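Local coordinates for LPP20 lipofamily protein (Helicobacter pylori R046Wa, PDB 4KZS) that is a secreted protein of unknown function, perhaps linked to the outer membrane and the Tol-Pal system, at residues K35-L40 with N81-V86; V219-A224 with P243-S248. All coordinates share one frame; numbering follows the deposited sequence.

Contact 1: residues K35-L40 with N81-V86; sequences KALADL and NNVEIV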
loop_
_atom_site.group_PDB
_atom_site.type_symbol
_atom_site.label_atom_id
_atom_site.label_comp_id
_atom_site.label_asym_id
_atom_site.label_seq_id
_atom_site.Cartn_x
_atom_site.Cartn_y
_atom_site.Cartn_z
ATOM N N LYS A 35 -12.608 15.630 17.045
ATOM C CA LYS A 35 -13.943 15.574 16.383
ATOM C C LYS A 35 -13.916 16.719 15.347
ATOM O O LYS A 35 -14.428 16.556 14.254
ATOM C CB LYS A 35 -15.165 15.573 17.378
ATOM C CG LYS A 35 -16.630 15.478 16.809
ATOM C CD LYS A 35 -17.786 16.091 17.718
ATOM C CE LYS A 35 -19.114 16.533 16.990
ATOM N NZ LYS A 35 -20.226 17.342 17.660
ATOM N N ALA A 36 -13.237 17.830 15.646
ATOM C CA ALA A 36 -13.276 18.972 14.739
ATOM C C ALA A 36 -12.441 18.713 13.455
ATOM O O ALA A 36 -12.877 19.069 12.369
ATOM C CB ALA A 36 -12.834 20.221 15.469
ATOM N N LEU A 37 -11.264 18.083 13.547
ATOM C CA LEU A 37 -10.518 17.718 12.314
ATOM C C LEU A 37 -11.308 16.765 11.463
ATOM O O LEU A 37 -11.426 16.927 10.233
ATOM C CB LEU A 37 -9.248 16.939 12.599
ATOM C CG LEU A 37 -7.957 17.569 13.055
ATOM C CD1 LEU A 37 -6.883 16.601 12.584
ATOM C CD2 LEU A 37 -7.801 18.940 12.425
ATOM N N ALA A 38 -11.778 15.694 12.102
ATOM C CA ALA A 38 -12.552 14.709 11.386
ATOM C C ALA A 38 -13.589 15.482 10.609
ATOM O O ALA A 38 -13.679 15.373 9.380
ATOM C CB ALA A 38 -13.204 13.776 12.356
ATOM N N ASP A 39 -14.301 16.362 11.309
ATOM C CA ASP A 39 -15.385 17.049 10.672
ATOM C C ASP A 39 -14.878 17.942 9.561
ATOM O O ASP A 39 -15.552 18.147 8.547
ATOM C CB ASP A 39 -16.234 17.797 11.676
ATOM C CG ASP A 39 -17.301 18.596 11.015
ATOM O OD1 ASP A 39 -18.102 18.012 10.239
ATOM O OD2 ASP A 39 -17.311 19.818 11.235
ATOM N N LEU A 40 -13.661 18.435 9.736
ATOM C CA LEU A 40 -13.017 19.273 8.707
ATOM C C LEU A 40 -12.611 18.467 7.462
ATOM O O LEU A 40 -12.870 18.944 6.328
ATOM C CB LEU A 40 -11.797 20.023 9.296
ATOM C CG LEU A 40 -10.822 20.498 8.248
ATOM C CD1 LEU A 40 -11.542 21.389 7.273
ATOM C CD2 LEU A 40 -9.808 21.333 8.945
ATOM N N ASN A 81 -1.995 18.640 7.427
ATOM C CA ASN A 81 -0.921 18.968 8.406
ATOM C C ASN A 81 -0.931 19.534 9.884
ATOM O O ASN A 81 -0.903 18.828 10.945
ATOM C CB ASN A 81 -0.120 20.016 7.683
ATOM C CG ASN A 81 -0.226 19.866 6.168
ATOM O OD1 ASN A 81 -1.345 19.777 5.600
ATOM N ND2 ASN A 81 0.935 19.814 5.500
ATOM N N ASN A 82 -0.945 20.856 9.896
ATOM C CA ASN A 82 -1.062 21.694 11.043
ATOM C C ASN A 82 -1.949 22.899 10.521
ATOM O O ASN A 82 -1.419 23.801 9.761
ATOM C CB ASN A 82 0.305 22.211 11.364
ATOM C CG ASN A 82 0.943 22.934 10.168
ATOM O OD1 ASN A 82 0.664 24.144 9.953
ATOM N ND2 ASN A 82 1.787 22.212 9.372
ATOM N N VAL A 83 -3.250 22.873 10.909
ATOM C CA VAL A 83 -4.366 23.706 10.433
ATOM C C VAL A 83 -4.710 24.683 11.560
ATOM O O VAL A 83 -4.309 24.446 12.699
ATOM C CB VAL A 83 -5.639 22.818 10.244
ATOM C CG1 VAL A 83 -5.305 21.503 9.585
ATOM C CG2 VAL A 83 -6.349 22.487 11.578
ATOM N N GLU A 84 -5.512 25.718 11.314
ATOM C CA GLU A 84 -5.790 26.714 12.375
ATOM C C GLU A 84 -6.934 26.393 13.355
ATOM O O GLU A 84 -7.988 25.864 12.973
ATOM C CB GLU A 84 -6.051 28.070 11.769
ATOM C CG GLU A 84 -5.291 28.371 10.498
ATOM C CD GLU A 84 -5.643 29.735 9.962
ATOM O OE1 GLU A 84 -4.864 30.245 9.115
ATOM O OE2 GLU A 84 -6.684 30.306 10.401
ATOM N N ILE A 85 -6.708 26.714 14.625
ATOM C CA ILE A 85 -7.755 26.663 15.660
ATOM C C ILE A 85 -8.494 28.008 15.728
ATOM O O ILE A 85 -7.915 29.034 16.053
ATOM C CB ILE A 85 -7.170 26.350 17.048
ATOM C CG1 ILE A 85 -6.376 25.040 17.041
ATOM C CG2 ILE A 85 -8.285 26.262 18.076
ATOM C CD1 ILE A 85 -7.200 23.826 16.702
ATOM N N VAL A 86 -9.762 28.027 15.374
ATOM C CA VAL A 86 -10.477 29.287 15.353
ATOM C C VAL A 86 -11.308 29.491 16.611
ATOM O O VAL A 86 -11.566 30.615 16.972
ATOM C CB VAL A 86 -11.313 29.433 14.080
ATOM C CG1 VAL A 86 -12.299 30.594 14.191
ATOM C CG2 VAL A 86 -10.387 29.704 12.918
#
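Val83 meets the helix chiefly through CG2. That methyl lies 3.9 Å from CD2 of Leu37, while CD2 of Leu40 makes a looser approach, 4.5 Å from the same CG2. Leu37 and Leu40 each offer their CD2 branch, so the valine faces two neighbouring leucines. The side chains of Leu37 and Val83 lie at a slant and touch at their end methyls. The CB of Val83 already points at the helix, and its rotation (chi1 -43°), with CG1 anti to the carbonyl carbon, makes CG2 the methyl nearest the leucines. Nothing polar crosses here; the contact is apolar and small, about 89 Å² in all, and the nearest CA atoms, those of Leu37 and Val83, are 8.8 Å apart.

Hydrogen bonds and a salt bridge lie around this apolar touch. The helix is regular here, with Leu40 N bonded to Ala36 O (2.8 Å), and residues three apart come to one face. Leu40, the buried member, also reaches Val99 on strand 94-102. Just after Val83, strand 84-91 begins: Glu84 pairs through its backbone with Arg100, and its carboxylate makes a salt bridge to that arginine with one oxygen while the other is bonded to the hydroxyl of Tyr19. The helix has ties of its own, Asp39 to the backbone of Ser23 and Lys35 to Ser25, both on strand 19-26.

Helix 29-53 thus packs on an antiparallel sheet ordered 19-26, 94-102, 84-91, reaching the entry to an outer strand here. Strand, helix, strand, strand is the succession that gives the SHS2 fold its name, consistent with this family's clan.

Contact 2: residues V219-A224 with P243-S248; sequences VFTDSA and PVLNRS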
loop_
_atom_site.group_PDB
_atom_site.type_symbol
_atom_site.label_atom_id
_atom_site.label_comp_id
_atom_site.label_asym_id
_atom_site.label_seq_id
_atom_site.Cartn_x
_atom_site.Cartn_y
_atom_site.Cartn_z
ATOM N N VAL A 219 11.509 -30.200 0.081
ATOM C CA VAL A 219 10.334 -30.677 0.797
ATOM C C VAL A 219 10.735 -32.035 1.298
ATOM O O VAL A 219 11.186 -32.880 0.518
ATOM C CB VAL A 219 9.067 -30.839 -0.084
ATOM C CG1 VAL A 219 7.940 -31.524 0.688
ATOM C CG2 VAL A 219 8.565 -29.502 -0.609
ATOM N N PHE A 220 10.574 -32.220 2.601
ATOM C CA PHE A 220 10.859 -33.477 3.276
ATOM C C PHE A 220 9.447 -34.067 3.345
ATOM O O PHE A 220 9.149 -35.077 2.715
ATOM C CB PHE A 220 11.752 -33.203 4.483
ATOM C CG PHE A 220 13.086 -32.575 4.129
ATOM C CD1 PHE A 220 14.026 -33.282 3.383
ATOM C CD2 PHE A 220 13.408 -31.279 4.549
ATOM C CE1 PHE A 220 15.261 -32.714 3.070
ATOM C CE2 PHE A 220 14.639 -30.705 4.232
ATOM C CZ PHE A 220 15.571 -31.430 3.502
ATOM N N THR A 221 8.602 -33.389 4.116
ATOM C CA THR A 221 7.172 -33.656 4.329
ATOM C C THR A 221 6.511 -32.284 4.454
ATOM O O THR A 221 5.281 -32.124 4.308
ATOM C CB THR A 221 7.047 -34.402 5.683
ATOM O OG1 THR A 221 5.668 -34.470 6.099
ATOM C CG2 THR A 221 7.852 -33.710 6.768
ATOM N N ASP A 222 7.380 -31.304 4.721
ATOM C CA ASP A 222 7.013 -29.935 4.930
ATOM C C ASP A 222 8.211 -29.047 4.567
ATOM O O ASP A 222 9.347 -29.332 4.967
ATOM C CB ASP A 222 6.574 -29.776 6.372
ATOM C CG ASP A 222 5.518 -30.814 6.780
ATOM O OD1 ASP A 222 4.414 -30.851 6.203
ATOM O OD2 ASP A 222 5.800 -31.603 7.684
ATOM N N SER A 223 7.950 -27.980 3.799
ATOM C CA SER A 223 9.003 -27.263 3.027
ATOM C C SER A 223 10.044 -26.496 3.811
ATOM O O SER A 223 9.923 -26.365 5.000
ATOM C CB SER A 223 8.410 -26.324 1.972
ATOM O OG SER A 223 9.452 -25.537 1.387
ATOM N N ALA A 224 11.051 -26.005 3.082
ATOM C CA ALA A 224 12.216 -25.268 3.564
ATOM C C ALA A 224 12.643 -24.328 2.421
ATOM O O ALA A 224 13.106 -24.780 1.356
ATOM C CB ALA A 224 13.364 -26.210 3.943
ATOM N N PRO A 243 3.249 -31.370 10.422
ATOM C CA PRO A 243 3.023 -32.824 10.512
ATOM C C PRO A 243 1.569 -33.197 10.828
ATOM O O PRO A 243 1.168 -33.252 11.993
ATOM C CB PRO A 243 3.979 -33.272 11.629
ATOM C CG PRO A 243 4.202 -32.053 12.444
ATOM C CD PRO A 243 4.145 -30.891 11.488
ATOM N N VAL A 244 0.787 -33.423 9.775
ATOM C CA VAL A 244 -0.601 -33.873 9.916
ATOM C C VAL A 244 -0.849 -35.063 8.977
ATOM O O VAL A 244 -1.972 -35.569 8.898
ATOM C CB VAL A 244 -1.621 -32.731 9.648
ATOM C CG1 VAL A 244 -3.005 -33.101 10.181
ATOM C CG2 VAL A 244 -1.156 -31.415 10.268
ATOM N N LEU A 245 0.218 -35.518 8.312
ATOM C CA LEU A 245 0.138 -36.457 7.183
ATOM C C LEU A 245 -1.148 -37.292 7.108
ATOM O O LEU A 245 -1.344 -38.272 7.850
ATOM C CB LEU A 245 1.394 -37.336 7.076
ATOM C CG LEU A 245 2.633 -36.641 6.519
ATOM C CD1 LEU A 245 3.130 -35.563 7.482
ATOM C CD2 LEU A 245 3.708 -37.682 6.216
ATOM N N ASN A 246 -2.024 -36.836 6.218
ATOM C CA ASN A 246 -3.300 -37.460 5.928
ATOM C C ASN A 246 -3.472 -37.524 4.411
ATOM O O ASN A 246 -4.592 -37.414 3.894
ATOM C CB ASN A 246 -4.453 -36.658 6.551
ATOM C CG ASN A 246 -4.398 -36.604 8.073
ATOM O OD1 ASN A 246 -5.046 -35.757 8.685
ATOM N ND2 ASN A 246 -3.631 -37.498 8.686
ATOM N N ARG A 247 -2.350 -37.698 3.709
ATOM C CA ARG A 247 -2.309 -37.671 2.242
ATOM C C ARG A 247 -2.606 -36.271 1.712
ATOM O O ARG A 247 -2.369 -35.270 2.396
ATOM C CB ARG A 247 -3.300 -38.684 1.638
ATOM C CG ARG A 247 -2.811 -40.116 1.597
ATOM C CD ARG A 247 -2.632 -40.687 2.986
ATOM N NE ARG A 247 -2.123 -42.051 2.895
ATOM C CZ ARG A 247 -2.870 -43.119 2.629
ATOM N NH1 ARG A 247 -4.182 -42.996 2.433
ATOM N NH2 ARG A 247 -2.300 -44.318 2.562
ATOM N N SER A 248 -3.143 -36.223 0.492
ATOM C CA SER A 248 -3.577 -34.991 -0.166
ATOM C C SER A 248 -4.336 -34.046 0.759
ATOM O O SER A 248 -4.441 -32.860 0.475
ATOM C CB SER A 248 -4.444 -35.320 -1.386
ATOM O OG SER A 248 -5.584 -36.076 -1.020
#
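Asp222 and Pro243 are the residues whose CA atoms come nearest, 7.4 Å apart, between two irregular backbones. This is loop-on-loop packing in the C-terminal domain, whose family belongs to the TolB_N clan, and no hydrogen bond joins the two segments. Residues 219-224 bend back on themselves, bringing Val219 CA to within 6.4 Å of Ala224 CA, and Thr221 and Asp222 at the bend both direct their CB atoms at segment 243-248.

Thr221 sends its hydroxyl across. With OG1 opposite the backbone N (chi1 169°), the oxygen is modelled 3.1 Å from Leu245 CD1 and 3.8 Å from CG, though such closeness is uncertain at this resolution. The two side chains run nearly perpendicular, and it is the end of Leu245 that closes the distance. OG1 also gives a weak hydrogen bond of 3.3 Å to Asp222 OD2, which links the two residues of the bend.

Glu250 lies against both Thr221 and Leu245. Its carboxylate also comes near that of Asp222, a pairing of like charges that might make one of the two easier to protonate. Behind the bend, the backbone N of Ser223 is bonded to Glu253 on helix 252-262.

On the proline side, Asp222 OD2 stands 3.7 Å from Pro243 N, a tertiary amide nitrogen with no hydrogen to donate, and 4.2 Å from the ring atom CD.

In the fold
Contacts 1 and 2 sit at far ends of an elongated chain, on opposite sides of its centre. Their own centres are 56 Å apart and their nearest atoms about 46 Å, so neither touches the other. Contact 1 closes in sequence before contact 2 opens: the first belongs to the N-terminal LPP20 lipoprotein region, the second to the C-terminal domain, and the long helices 103-121 and 135-157 lie between them in the chain. They also differ in kind, since residues 35-40 and 81-86 join a helix to the loop leading into an outer strand, whereas 219-224 and 243-248 join two loops. With the function unknown, neither can be tied to an active site.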